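Local coordinates for protein malic enzyme (Entamoeba histolytica, PDB 3NV9) that probably catalyses the oxidative decarboxylation of malate to pyruvate with NAD or NADP as acceptor, at residues 93-98 with 122-127. Sequence-based numbering, arbitrary orientation.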
loop_
_atom_site.group_PDB
_atom_site.type_symbol
_atom_site.label_atom_id
_atom_site.label_comp_id
_atom_site.label_asym_id
_atom_site.label_seq_id
_atom_site.Cartn_x
_atom_site.Cartn_y
_atom_site.Cartn_z
ATOM N N VAL A 93 0.739 -1.855 -7.840
ATOM C CA VAL A 93 2.099 -1.477 -8.137
ATOM C C VAL A 93 2.770 -0.928 -6.889
ATOM O O VAL A 93 2.141 -0.135 -6.179
ATOM C CB VAL A 93 2.180 -0.489 -9.293
ATOM C CG1 VAL A 93 3.597 0.070 -9.426
ATOM C CG2 VAL A 93 1.741 -1.227 -10.640
ATOM N N GLY A 94 3.997 -1.401 -6.581
ATOM C CA GLY A 94 4.784 -0.836 -5.471
ATOM C C GLY A 94 5.804 0.173 -5.965
ATOM O O GLY A 94 6.554 -0.126 -6.863
ATOM N N VAL A 95 5.782 1.379 -5.429
ATOM C CA VAL A 95 6.704 2.418 -5.865
ATOM C C VAL A 95 7.805 2.328 -4.826
ATOM O O VAL A 95 7.650 2.855 -3.723
ATOM C CB VAL A 95 6.019 3.851 -5.846
ATOM C CG1 VAL A 95 6.890 4.968 -6.444
ATOM C CG2 VAL A 95 4.698 3.829 -6.673
ATOM N N VAL A 96 8.867 1.613 -5.164
ATOM C CA VAL A 96 9.933 1.228 -4.243
ATOM C C VAL A 96 11.102 2.185 -4.429
ATOM O O VAL A 96 11.575 2.407 -5.539
ATOM C CB VAL A 96 10.363 -0.284 -4.445
ATOM C CG1 VAL A 96 11.562 -0.684 -3.526
ATOM C CG2 VAL A 96 9.190 -1.178 -4.156
ATOM N N SER A 97 11.490 2.824 -3.335
ATOM C CA SER A 97 12.640 3.733 -3.345
ATOM C C SER A 97 13.385 3.632 -2.026
ATOM O O SER A 97 12.769 3.328 -1.012
ATOM C CB SER A 97 12.204 5.153 -3.515
ATOM O OG SER A 97 13.350 5.995 -3.658
ATOM N N ASP A 98 14.695 3.862 -2.049
ATOM C CA ASP A 98 15.456 3.970 -0.823
ATOM C C ASP A 98 15.764 5.416 -0.481
ATOM O O ASP A 98 16.497 5.709 0.474
ATOM C CB ASP A 98 16.702 3.033 -0.837
ATOM C CG ASP A 98 17.814 3.464 -1.818
ATOM O OD1 ASP A 98 18.864 2.767 -1.770
ATOM O OD2 ASP A 98 17.707 4.456 -2.579
ATOM N N LEU A 122 -0.198 8.678 -6.857
ATOM C CA LEU A 122 -1.381 9.493 -7.168
ATOM C C LEU A 122 -1.566 9.486 -8.711
ATOM O O LEU A 122 -2.685 9.233 -9.228
ATOM C CB LEU A 122 -1.223 10.947 -6.654
ATOM C CG LEU A 122 -2.223 11.978 -7.242
ATOM C CD1 LEU A 122 -3.683 11.721 -6.687
ATOM C CD2 LEU A 122 -1.852 13.478 -7.039
ATOM N N LEU A 123 -0.455 9.679 -9.427
ATOM C CA LEU A 123 -0.511 9.718 -10.917
ATOM C C LEU A 123 -0.807 8.373 -11.566
ATOM O O LEU A 123 -1.402 8.298 -12.644
ATOM C CB LEU A 123 0.783 10.262 -11.511
ATOM C CG LEU A 123 1.161 11.701 -11.182
ATOM C CD1 LEU A 123 2.584 12.057 -11.754
ATOM C CD2 LEU A 123 0.059 12.712 -11.602
ATOM N N MET A 124 -0.341 7.306 -10.951
ATOM C CA MET A 124 -0.650 5.980 -11.539
ATOM C C MET A 124 -2.163 5.735 -11.501
ATOM O O MET A 124 -2.750 5.116 -12.393
ATOM C CB MET A 124 0.091 4.899 -10.790
ATOM C CG MET A 124 1.551 4.793 -11.306
ATOM S SD MET A 124 2.440 3.726 -10.209
ATOM C CE MET A 124 4.154 4.242 -10.575
ATOM N N LYS A 125 -2.793 6.227 -10.452
ATOM C CA LYS A 125 -4.225 6.019 -10.361
ATOM C C LYS A 125 -4.956 6.919 -11.348
ATOM O O LYS A 125 -5.748 6.433 -12.126
ATOM C CB LYS A 125 -4.748 6.245 -8.948
ATOM C CG LYS A 125 -6.255 5.993 -8.862
ATOM C CD LYS A 125 -6.600 4.528 -8.995
ATOM C CE LYS A 125 -8.043 4.303 -8.598
ATOM N NZ LYS A 125 -8.315 2.856 -8.480
ATOM N N TYR A 126 -4.644 8.218 -11.325
ATOM C CA TYR A 126 -5.409 9.192 -12.051
ATOM C C TYR A 126 -5.142 9.242 -13.567
ATOM O O TYR A 126 -6.007 9.651 -14.342
ATOM C CB TYR A 126 -5.236 10.537 -11.384
ATOM C CG TYR A 126 -6.261 11.563 -11.785
ATOM C CD1 TYR A 126 -7.579 11.414 -11.422
ATOM C CD2 TYR A 126 -5.900 12.706 -12.488
ATOM C CE1 TYR A 126 -8.541 12.393 -11.762
ATOM C CE2 TYR A 126 -6.849 13.682 -12.843
ATOM C CZ TYR A 126 -8.175 13.504 -12.470
ATOM O OH TYR A 126 -9.167 14.405 -12.823
ATOM N N LEU A 127 -3.948 8.836 -13.982
ATOM C CA LEU A 127 -3.582 8.802 -15.397
ATOM C C LEU A 127 -3.641 7.367 -15.902
ATOM O O LEU A 127 -4.018 7.139 -17.048
ATOM C CB LEU A 127 -2.148 9.355 -15.663
ATOM C CG LEU A 127 -1.873 10.745 -15.063
ATOM C CD1 LEU A 127 -0.438 11.273 -15.392
ATOM C CD2 LEU A 127 -3.007 11.783 -15.456
#
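Met124 meets Val93 and Val95 because its CG lies anti to its own carbonyl carbon (chi1 -82°) and the chain then runs out extended through SD to CE (chi2 170°, chi3 -159°), which carries the thioether from the helix to the strand. On the strand both valines place CG1 anti to the backbone N, yet they offer different methyls: Val93 touches with this CG1, whereas Val95 uses CG2, the branch beside its backbone N. The sulfur approaches both valines. Val93 CG1 stands 3.9 Å from Met124 SD, the two side chains crossing at about a right angle, and Val95 CG2 lies 4.2 Å from the same SD. The terminal methyl reaches further, to 4.0 Å between Met124 CE and Val95 CG2, with a slanting approach. Each separation is of van der Waals size, and no hydrogen bond joins the two segments, so the contact is purely apolar. It is also small: 107 Å² is buried in all, of which Met124 contributes 58 Å². The backbones stay well apart, the nearest CA atoms, those of Val93 and Met124, being 8.6 Å from each other; the Met124 chain and the methyls of the two valines span that gap together. All three residues are buried, and Phe363 and Leu367 of helix 363-372 also pack on Met124, while Leu371 of that helix meets Val93. The arrangement is that of a beta-alpha-beta unit, in which helix 114-128 connects strand 92-97 to the parallel strand 131-136 and packs on their sheet. Strand 92-97 runs between strands 131-136 and 164-167, and Ala132 and Asn166 from those two neighbours also touch Met124.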